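Local coordinates for 3-oxo-tetronate kinase (Haemophilus influenzae, PDB 1YZY), which catalyses the ATP-dependent phosphorylation of 3-oxo-tetronate to 3-oxo-tetronate 4-phosphate, as a member of the four-carbon acid sugar kinase family, at residues Lys140-Pro143 against Ile144-Met147; Asp197-Asp200 against Asn201-Glu205; Tyr286-Gln289 against Leu290-Val294; Ala327-Ala330 against Ile331-Phe335. One frame throughout, in Å; residues are numbered along the deposited sequence.

Interaction 1 (Lys140-Pro143 against Ile144-Met147); sequences KNHP and ITPM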
loop_
_atom_site.group_PDB
_atom_site.type_symbol
_atom_site.label_atom_id
_atom_site.label_comp_id
_atom_site.label_asym_id
_atom_site.label_seq_id
_atom_site.Cartn_x
_atom_site.Cartn_y
_atom_site.Cartn_z
ATOM N N LYS A 140 -20.219 -6.512 9.034
ATOM C CA LYS A 140 -21.455 -7.256 8.846
ATOM C C LYS A 140 -22.332 -6.594 7.791
ATOM O O LYS A 140 -23.039 -7.276 7.053
ATOM C CB LYS A 140 -22.222 -7.401 10.162
ATOM C CG LYS A 140 -22.662 -6.093 10.796
ATOM C CD LYS A 140 -23.476 -6.348 12.061
ATOM C CE LYS A 140 -23.709 -5.066 12.849
ATOM N NZ LYS A 140 -24.523 -5.327 14.065
ATOM N N ASN A 141 -22.256 -5.269 7.710
ATOM C CA ASN A 141 -23.040 -4.503 6.748
ATOM C C ASN A 141 -22.126 -3.762 5.773
ATOM O O ASN A 141 -22.330 -2.580 5.515
ATOM C CB ASN A 141 -23.939 -3.487 7.464
ATOM C CG ASN A 141 -24.843 -4.122 8.518
ATOM O OD1 ASN A 141 -24.860 -3.688 9.668
ATOM N ND2 ASN A 141 -25.614 -5.129 8.127
ATOM N N HIS A 142 -21.090 -4.434 5.279
ATOM C CA HIS A 142 -20.173 -3.815 4.324
ATOM C C HIS A 142 -20.908 -3.637 2.985
ATOM O O HIS A 142 -21.632 -4.540 2.547
ATOM C CB HIS A 142 -18.913 -4.671 4.149
ATOM C CG HIS A 142 -17.812 -3.984 3.397
ATOM N ND1 HIS A 142 -17.546 -4.234 2.067
ATOM C CD2 HIS A 142 -16.912 -3.052 3.789
ATOM C CE1 HIS A 142 -16.530 -3.490 1.673
ATOM N NE2 HIS A 142 -16.127 -2.761 2.698
ATOM N N PRO A 143 -20.719 -2.472 2.322
ATOM C CA PRO A 143 -21.312 -2.068 1.038
ATOM C C PRO A 143 -21.052 -2.970 -0.165
ATOM O O PRO A 143 -21.823 -2.974 -1.118
ATOM C CB PRO A 143 -20.705 -0.684 0.812
ATOM C CG PRO A 143 -20.508 -0.178 2.167
ATOM C CD PRO A 143 -19.922 -1.362 2.870
ATOM N N ILE A 144 -19.924 -3.670 -0.158
ATOM C CA ILE A 144 -19.569 -4.550 -1.262
ATOM C C ILE A 144 -19.466 -6.019 -0.824
ATOM O O ILE A 144 -20.091 -6.898 -1.422
ATOM C CB ILE A 144 -18.212 -4.110 -1.906
ATOM C CG1 ILE A 144 -18.277 -2.645 -2.345
ATOM C CG2 ILE A 144 -17.868 -4.994 -3.104
ATOM C CD1 ILE A 144 -17.008 -2.160 -3.020
ATOM N N THR A 145 -18.669 -6.269 0.217
ATOM C CA THR A 145 -18.438 -7.622 0.743
ATOM C C THR A 145 -18.814 -7.794 2.225
ATOM O O THR A 145 -17.937 -7.899 3.093
ATOM C CB THR A 145 -16.950 -8.040 0.569
ATOM O OG1 THR A 145 -16.099 -7.065 1.191
ATOM C CG2 THR A 145 -16.589 -8.157 -0.905
ATOM N N PRO A 146 -20.125 -7.806 2.536
ATOM C CA PRO A 146 -20.559 -7.970 3.929
ATOM C C PRO A 146 -20.139 -9.329 4.506
ATOM O O PRO A 146 -20.204 -10.352 3.817
ATOM C CB PRO A 146 -22.079 -7.821 3.828
ATOM C CG PRO A 146 -22.385 -8.311 2.448
ATOM C CD PRO A 146 -21.289 -7.668 1.642
ATOM N N MET A 147 -19.690 -9.321 5.761
ATOM C CA MET A 147 -19.233 -10.532 6.446
ATOM C C MET A 147 -20.138 -10.872 7.635
ATOM O O MET A 147 -20.128 -10.187 8.655
ATOM C CB MET A 147 -17.790 -10.344 6.927
ATOM C CG MET A 147 -16.827 -9.772 5.881
ATOM S SD MET A 147 -16.658 -10.761 4.374
ATOM C CE MET A 147 -15.613 -12.106 4.926
#
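H142 and T145 make the tight part of a turn in the loop between strand 132-133 and helix 152-159, where the chain doubles back almost exactly: the directions of K140-P143 and I144-M147 differ by 175°. The two side chains lie side by side and point the same way. CG of H142 stands opposite its own backbone N (chi1 -169°), which swings the imidazole across the turn to the returning arm of the loop. There the T145 N-H donates to ND1 of H142 at 3.0 Å, with 161° at the hydrogen and the donor almost in the ring plane. I144 C and T145 N lie at the ring edge, and P143 CD stands over one face, toward its rim. P146 closes the turn next to it, its ring carbon CD 3.3 Å from the carbonyl O of H142 and its CB 3.4 Å from the carbonyl O of K140. At the mouth the CA-H of K140 points to the carbonyl O of M147, the two heavy atoms 3.2 Å apart.

The outer side is looser. The K140 chain runs extended away from the turn, and P143 and I144 are exposed, with CB of P143 4.4 Å from CG1 of I144. By contrast, T145 and M147 are buried, touching D86 and L134 respectively. Accepting the T145 N-H through ND1 implies that ND1 is probably unprotonated, with the proton of a neutral ring then on NE2.

Interaction 2 (Asp197-Asp200 against Asn201-Glu205); sequences DAVD and NSQLE
This is a helix N-terminal capping contact: the loop after strand 193-196 turns into helix 202-210, and D200 caps its first turn. One carboxylate oxygen does the work. OD1 of D200 accepts from the hydroxyl OG of S202 at 2.8 Å, nearly along its own C-O axis, and from S202 N at 3.0 Å, a bond with 159° at the hydrogen that arrives from above the carboxylate plane. The D200 carboxylate reaches forward because CG lies opposite the backbone N (chi1 179°), while S202 turns OG back between its own N and carbonyl carbon (chi1 67°). Two donors from one residue therefore grip the same oxygen and should restrict rotation of the carboxylate. The D200 carbonyl O adds a backbone bond from Q203 N at 3.1 Å.

Beneath the cap, the Q203 chain bends at chi2, and its CB meets A198 CB at 3.7 Å. A water lies within hydrogen-bonding distance of both D197 O and Q203 O, spanning the opening.

The loop is tied down on several sides. D197 accepts from N124, G125 and Y169 backbone nitrogens, and N201 bonds V117 N and the Y226 hydroxyl. V199 packs on F123 of strand 120-123 and, with Q203, on Y169 of helix 169-172, whereas L204 turns to Y226 of helix 221-232.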
loop_
_atom_site.group_PDB
_atom_site.type_symbol
_atom_site.label_atom_id
_atom_site.label_comp_id
_atom_site.label_asym_id
_atom_site.label_seq_id
_atom_site.Cartn_x
_atom_site.Cartn_y
_atom_site.Cartn_z
ATOM N N ASP A 197 -4.351 -19.467 14.487
ATOM C CA ASP A 197 -4.727 -18.511 15.512
ATOM C C ASP A 197 -3.619 -17.509 15.841
ATOM O O ASP A 197 -2.437 -17.744 15.564
ATOM C CB ASP A 197 -5.113 -19.257 16.792
ATOM C CG ASP A 197 -6.539 -19.764 16.776
ATOM O OD1 ASP A 197 -7.242 -19.590 15.760
ATOM O OD2 ASP A 197 -6.964 -20.328 17.804
ATOM N N ALA A 198 -4.010 -16.412 16.482
ATOM C CA ALA A 198 -3.072 -15.378 16.900
ATOM C C ALA A 198 -3.822 -14.304 17.657
ATOM O O ALA A 198 -4.507 -13.479 17.059
ATOM C CB ALA A 198 -2.355 -14.770 15.698
ATOM N N VAL A 199 -3.779 -14.374 18.981
ATOM C CA VAL A 199 -4.436 -13.369 19.815
ATOM C C VAL A 199 -3.377 -12.400 20.336
ATOM O O VAL A 199 -3.694 -11.372 20.939
ATOM C CB VAL A 199 -5.182 -14.008 21.005
ATOM C CG1 VAL A 199 -6.437 -14.695 20.521
ATOM C CG2 VAL A 199 -4.274 -14.996 21.735
ATOM N N ASP A 200 -2.123 -12.731 20.041
ATOM C CA ASP A 200 -0.958 -11.967 20.440
ATOM C C ASP A 200 0.051 -12.015 19.285
ATOM O O ASP A 200 0.146 -13.016 18.581
ATOM C CB ASP A 200 -0.358 -12.601 21.694
ATOM C CG ASP A 200 0.875 -11.898 22.161
ATOM O OD1 ASP A 200 1.982 -12.392 21.870
ATOM O OD2 ASP A 200 0.736 -10.842 22.811
ATOM N N ASN A 201 0.813 -10.939 19.106
ATOM C CA ASN A 201 1.790 -10.855 18.018
ATOM C C ASN A 201 2.876 -11.911 17.960
ATOM O O ASN A 201 3.408 -12.184 16.880
ATOM C CB ASN A 201 2.427 -9.459 18.003
ATOM C CG ASN A 201 1.776 -8.441 17.073
ATOM O OD1 ASN A 201 0.593 -8.147 17.198
ATOM N ND2 ASN A 201 2.546 -7.910 16.130
ATOM N N SER A 202 3.252 -12.478 19.100
ATOM C CA SER A 202 4.287 -13.506 19.074
ATOM C C SER A 202 3.837 -14.735 18.286
ATOM O O SER A 202 4.675 -15.507 17.805
ATOM C CB SER A 202 4.732 -13.901 20.486
ATOM O OG SER A 202 3.707 -14.557 21.215
ATOM N N GLN A 203 2.522 -14.914 18.146
ATOM C CA GLN A 203 1.989 -16.042 17.385
ATOM C C GLN A 203 2.328 -15.921 15.891
ATOM O O GLN A 203 2.404 -16.928 15.189
ATOM C CB GLN A 203 0.472 -16.163 17.557
ATOM C CG GLN A 203 0.021 -17.009 18.734
ATOM C CD GLN A 203 -0.210 -16.195 19.988
ATOM O OE1 GLN A 203 0.639 -16.147 20.875
ATOM N NE2 GLN A 203 -1.386 -15.591 20.094
ATOM N N LEU A 204 2.464 -14.686 15.400
ATOM C CA LEU A 204 2.804 -14.435 13.990
ATOM C C LEU A 204 4.288 -14.664 13.788
ATOM O O LEU A 204 4.738 -15.052 12.701
ATOM C CB LEU A 204 2.418 -13.007 13.574
ATOM C CG LEU A 204 0.917 -12.718 13.585
ATOM C CD1 LEU A 204 0.677 -11.234 13.443
ATOM C CD2 LEU A 204 0.209 -13.521 12.475
ATOM N N GLU A 205 5.039 -14.412 14.854
ATOM C CA GLU A 205 6.481 -14.601 14.876
ATOM C C GLU A 205 6.786 -16.109 14.786
ATOM O O GLU A 205 7.756 -16.529 14.142
ATOM C CB GLU A 205 7.018 -13.997 16.174
ATOM C CG GLU A 205 8.527 -13.906 16.304
ATOM C CD GLU A 205 8.950 -13.034 17.482
ATOM O OE1 GLU A 205 10.145 -12.679 17.560
ATOM O OE2 GLU A 205 8.088 -12.690 18.325
HETATM O O HOH W 1 -0.018 -17.060 14.053
HETATM O O HOH W 2 0.239 -8.352 20.489
#

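Interaction 3 (Tyr286-Gln289 against Leu290-Val294); sequences YIEQ and LYQWV
Consecutive turns of the alpha-helix 286-295, in the nucleotide-binding C-terminal domain, make this contact through i to i+4 pairs. Four backbone bonds form the ladder, from L290, Y291, Q292 and W293 N to the carbonyl O of Y286, I287, E288 and Q289; the L290 bond is 3.0 Å long.

On the inner side Y286 and L290 cross at a slant. With CG opposite its backbone N (chi1 -150°), the Y286 ring turns one face to L290 CG, and its CD2 comes 4.1 Å from L290 CD1. Both residues also pack on F273 of strand 272-274. L290 continues onto T334 and V306, and I287 onto K337 and K341, joining this helix to helix 324-345 and, through V306, to strand 305-307.

Toward the outer side lies the polar pair E288 and Q292, both bent at chi2 so that their ends meet. K341 makes a long, weak ion pair with E288 OE1, and also a cation-pi contact with Y291. The other carboxylate oxygen, E288 OE2, takes the NE2-H of Q292 at 2.8 Å on its anti side, somewhat out of the carboxylate plane, with the carboxylate and amide planes 37° apart.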
loop_
_atom_site.group_PDB
_atom_site.type_symbol
_atom_site.label_atom_id
_atom_site.label_comp_id
_atom_site.label_asym_id
_atom_site.label_seq_id
_atom_site.Cartn_x
_atom_site.Cartn_y
_atom_site.Cartn_z
ATOM N N TYR A 286 -0.925 30.416 -17.473
ATOM C CA TYR A 286 -0.816 30.116 -16.049
ATOM C C TYR A 286 0.228 29.063 -15.713
ATOM O O TYR A 286 0.917 29.169 -14.707
ATOM C CB TYR A 286 -2.164 29.688 -15.477
ATOM C CG TYR A 286 -2.306 30.053 -14.026
ATOM C CD1 TYR A 286 -1.955 31.327 -13.582
ATOM C CD2 TYR A 286 -2.789 29.136 -13.090
ATOM C CE1 TYR A 286 -2.079 31.691 -12.245
ATOM C CE2 TYR A 286 -2.920 29.489 -11.736
ATOM C CZ TYR A 286 -2.562 30.773 -11.325
ATOM O OH TYR A 286 -2.687 31.157 -10.006
ATOM N N ILE A 287 0.301 28.020 -16.523
ATOM C CA ILE A 287 1.265 26.964 -16.290
ATOM C C ILE A 287 2.684 27.492 -16.487
ATOM O O ILE A 287 3.601 27.103 -15.765
ATOM C CB ILE A 287 0.968 25.749 -17.198
ATOM C CG1 ILE A 287 -0.378 25.132 -16.782
ATOM C CG2 ILE A 287 2.098 24.722 -17.122
ATOM C CD1 ILE A 287 -0.914 24.083 -17.723
ATOM N N GLU A 288 2.861 28.386 -17.455
ATOM C CA GLU A 288 4.180 28.954 -17.711
ATOM C C GLU A 288 4.591 29.896 -16.590
ATOM O O GLU A 288 5.764 29.976 -16.240
ATOM C CB GLU A 288 4.214 29.694 -19.050
ATOM C CG GLU A 288 5.621 30.153 -19.481
ATOM C CD GLU A 288 6.570 29.000 -19.804
ATOM O OE1 GLU A 288 6.092 27.910 -20.200
ATOM O OE2 GLU A 288 7.801 29.188 -19.679
ATOM N N GLN A 289 3.626 30.627 -16.043
ATOM C CA GLN A 289 3.906 31.554 -14.956
ATOM C C GLN A 289 4.348 30.778 -13.712
ATOM O O GLN A 289 5.342 31.126 -13.078
ATOM C CB GLN A 289 2.670 32.395 -14.632
ATOM C CG GLN A 289 2.951 33.531 -13.662
ATOM C CD GLN A 289 1.705 34.044 -12.972
ATOM O OE1 GLN A 289 0.598 33.940 -13.498
ATOM N NE2 GLN A 289 1.880 34.610 -11.782
ATOM N N LEU A 290 3.580 29.750 -13.358
ATOM C CA LEU A 290 3.872 28.907 -12.201
ATOM C C LEU A 290 5.226 28.220 -12.337
ATOM O O LEU A 290 5.935 28.045 -11.345
ATOM C CB LEU A 290 2.796 27.831 -12.030
ATOM C CG LEU A 290 1.356 28.223 -11.715
ATOM C CD1 LEU A 290 0.482 27.001 -11.824
ATOM C CD2 LEU A 290 1.263 28.822 -10.334
ATOM N N TYR A 291 5.535 27.755 -13.545
ATOM C CA TYR A 291 6.804 27.079 -13.819
ATOM C C TYR A 291 7.986 27.999 -13.542
ATOM O O TYR A 291 8.957 27.602 -12.888
ATOM C CB TYR A 291 6.849 26.609 -15.278
ATOM C CG TYR A 291 8.216 26.159 -15.750
ATOM C CD1 TYR A 291 8.714 24.898 -15.417
ATOM C CD2 TYR A 291 9.007 26.984 -16.547
ATOM C CE1 TYR A 291 9.961 24.475 -15.869
ATOM C CE2 TYR A 291 10.257 26.569 -17.002
ATOM C CZ TYR A 291 10.724 25.314 -16.664
ATOM O OH TYR A 291 11.937 24.885 -17.145
ATOM N N GLN A 292 7.910 29.209 -14.091
ATOM C CA GLN A 292 8.964 30.197 -13.923
ATOM C C GLN A 292 9.124 30.547 -12.455
ATOM O O GLN A 292 10.248 30.618 -11.961
ATOM C CB GLN A 292 8.675 31.456 -14.755
ATOM C CG GLN A 292 8.638 31.221 -16.271
ATOM C CD GLN A 292 9.961 30.716 -16.857
ATOM O OE1 GLN A 292 11.045 31.014 -16.348
ATOM N NE2 GLN A 292 9.870 29.965 -17.954
ATOM N N TRP A 293 8.003 30.753 -11.766
ATOM C CA TRP A 293 8.016 31.080 -10.341
ATOM C C TRP A 293 8.698 29.967 -9.516
ATOM O O TRP A 293 9.548 30.244 -8.673
ATOM C CB TRP A 293 6.588 31.333 -9.844
ATOM C CG TRP A 293 6.484 31.665 -8.369
ATOM C CD1 TRP A 293 6.454 32.908 -7.808
ATOM C CD2 TRP A 293 6.403 30.737 -7.276
ATOM N NE1 TRP A 293 6.366 32.817 -6.440
ATOM C CE2 TRP A 293 6.334 31.495 -6.087
ATOM C CE3 TRP A 293 6.382 29.336 -7.190
ATOM C CZ2 TRP A 293 6.250 30.900 -4.823
ATOM C CZ3 TRP A 293 6.296 28.745 -5.929
ATOM C CH2 TRP A 293 6.232 29.531 -4.765
ATOM N N VAL A 294 8.325 28.714 -9.754
ATOM C CA VAL A 294 8.922 27.590 -9.027
ATOM C C VAL A 294 10.445 27.540 -9.163
ATOM O O VAL A 294 11.156 27.501 -8.164
ATOM C CB VAL A 294 8.349 26.219 -9.502
ATOM C CG1 VAL A 294 9.148 25.069 -8.896
ATOM C CG2 VAL A 294 6.888 26.098 -9.119
#

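Interaction 4 (Ala327-Ala330 against Ile331-Phe335); sequences ASHA and IENTF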
loop_
_atom_site.group_PDB
_atom_site.type_symbol
_atom_site.label_atom_id
_atom_site.label_comp_id
_atom_site.label_asym_id
_atom_site.label_seq_id
_atom_site.Cartn_x
_atom_site.Cartn_y
_atom_site.Cartn_z
ATOM N N ALA A 327 -13.690 22.651 -11.865
ATOM C CA ALA A 327 -12.630 23.119 -10.972
ATOM C C ALA A 327 -11.627 22.005 -10.635
ATOM O O ALA A 327 -10.445 22.268 -10.406
ATOM C CB ALA A 327 -13.241 23.682 -9.694
ATOM N N SER A 328 -12.122 20.773 -10.566
ATOM C CA SER A 328 -11.301 19.607 -10.272
ATOM C C SER A 328 -10.290 19.376 -11.400
ATOM O O SER A 328 -9.121 19.082 -11.150
ATOM C CB SER A 328 -12.205 18.381 -10.110
ATOM O OG SER A 328 -11.468 17.219 -9.773
ATOM N N HIS A 329 -10.751 19.515 -12.641
ATOM C CA HIS A 329 -9.904 19.320 -13.816
ATOM C C HIS A 329 -8.830 20.384 -13.961
ATOM O O HIS A 329 -7.675 20.072 -14.234
ATOM C CB HIS A 329 -10.749 19.303 -15.093
ATOM C CG HIS A 329 -11.246 17.943 -15.478
ATOM N ND1 HIS A 329 -10.425 16.976 -16.015
ATOM C CD2 HIS A 329 -12.487 17.404 -15.437
ATOM C CE1 HIS A 329 -11.138 15.900 -16.291
ATOM N NE2 HIS A 329 -12.394 16.133 -15.950
ATOM N N ALA A 330 -9.232 21.643 -13.824
ATOM C CA ALA A 330 -8.312 22.769 -13.941
ATOM C C ALA A 330 -7.109 22.565 -13.027
ATOM O O ALA A 330 -5.968 22.682 -13.466
ATOM C CB ALA A 330 -9.028 24.061 -13.592
ATOM N N ILE A 331 -7.386 22.240 -11.764
ATOM C CA ILE A 331 -6.361 21.994 -10.749
ATOM C C ILE A 331 -5.477 20.787 -11.093
ATOM O O ILE A 331 -4.255 20.860 -10.980
ATOM C CB ILE A 331 -7.013 21.787 -9.355
ATOM C CG1 ILE A 331 -7.696 23.079 -8.907
ATOM C CG2 ILE A 331 -5.973 21.378 -8.323
ATOM C CD1 ILE A 331 -8.510 22.948 -7.648
ATOM N N GLU A 332 -6.101 19.673 -11.463
ATOM C CA GLU A 332 -5.381 18.453 -11.823
ATOM C C GLU A 332 -4.525 18.602 -13.077
ATOM O O GLU A 332 -3.410 18.093 -13.135
ATOM C CB GLU A 332 -6.360 17.298 -12.014
ATOM C CG GLU A 332 -6.958 16.762 -10.722
ATOM C CD GLU A 332 -8.053 15.731 -10.962
ATOM O OE1 GLU A 332 -8.046 15.062 -12.022
ATOM O OE2 GLU A 332 -8.924 15.584 -10.077
ATOM N N ASN A 333 -5.082 19.227 -14.109
ATOM C CA ASN A 333 -4.353 19.437 -15.354
ATOM C C ASN A 333 -3.167 20.369 -15.129
ATOM O O ASN A 333 -2.117 20.207 -15.754
ATOM C CB ASN A 333 -5.269 20.038 -16.429
ATOM C CG ASN A 333 -6.194 19.015 -17.060
ATOM O OD1 ASN A 333 -5.795 17.882 -17.344
ATOM N ND2 ASN A 333 -7.430 19.422 -17.319
ATOM N N THR A 334 -3.342 21.357 -14.254
ATOM C CA THR A 334 -2.283 22.317 -13.957
ATOM C C THR A 334 -1.097 21.672 -13.243
ATOM O O THR A 334 0.052 21.875 -13.642
ATOM C CB THR A 334 -2.806 23.533 -13.139
ATOM O OG1 THR A 334 -3.761 24.272 -13.916
ATOM C CG2 THR A 334 -1.659 24.465 -12.781
ATOM N N PHE A 335 -1.368 20.928 -12.171
ATOM C CA PHE A 335 -0.305 20.249 -11.431
ATOM C C PHE A 335 0.415 19.265 -12.342
ATOM O O PHE A 335 1.637 19.156 -12.319
ATOM C CB PHE A 335 -0.873 19.491 -10.223
ATOM C CG PHE A 335 -1.118 20.350 -9.013
ATOM C CD1 PHE A 335 -0.091 21.109 -8.459
ATOM C CD2 PHE A 335 -2.369 20.365 -8.401
ATOM C CE1 PHE A 335 -0.304 21.865 -7.307
ATOM C CE2 PHE A 335 -2.592 21.119 -7.252
ATOM C CZ PHE A 335 -1.555 21.871 -6.702
#
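A327 and I331 are one of the i to i+4 pairs along helix 324-345, though the bond from I331 N to A327 O is weak at 3.3 Å. The next ones are firmer: E332 N donates to S328 O, and N333 N to H329 O at 2.7 Å, nearly straight down the carbonyl. T334 N closes the set on A330 O.

Side chains add two polar contacts. The T334 hydroxyl turns back along its own helix, OG1 lying opposite the carbonyl carbon and beside the backbone N (chi1 -64°), and donates to A330 O at 2.8 Å. That oxygen therefore takes two donors from one residue, T334 N and OG1, which reach it from opposite faces of the carbonyl plane; the buried hydroxyl is satisfied without leaving the helix. Two residues earlier S328 OG lies 3.0 Å from E332 OE2, a weak bond that is not settled because its proton has another acceptor within reach. E332 OE2 also lies close to E356 OE2.

Plain van der Waals contacts make up the rest. I331 lays CG1 along A327 O at 3.2 Å, and on the exposed side N333 ND2 comes 4.0 Å from H329 CB, ring and amide planes 27° apart. Apolar packing is directed outward, A330 and I331 pressing on helix 277-282 through A280, I281 and V277.

The whole is an amphipathic helix packed on its neighbours: S328 and E332 face helix 355-365, whose E356 and T357 probably bind ATP, as in related kinases.

In the fold
The four contacts fall into two groups. Interactions 1 and 2 lie in the sugar-binding N-terminal domain, their centres 26 Å apart and their nearest atoms about 16 Å apart. Interactions 3 and 4 belong to the nucleotide-binding C-terminal domain, with centres 14 Å apart, and they touch: L290 CD1 packs on T334 CG2 at 3.5 Å. Across the two domains, centres are 34 Å (interactions 1 and 4) to 54 Å (interactions 2 and 3) apart. The probable ATP site is nearest to interaction 4, where the side chain of E332 is about 3 Å from that of E356; in interaction 3, L290 is about 11 Å from T357. Interactions 1 and 2 lie away from it.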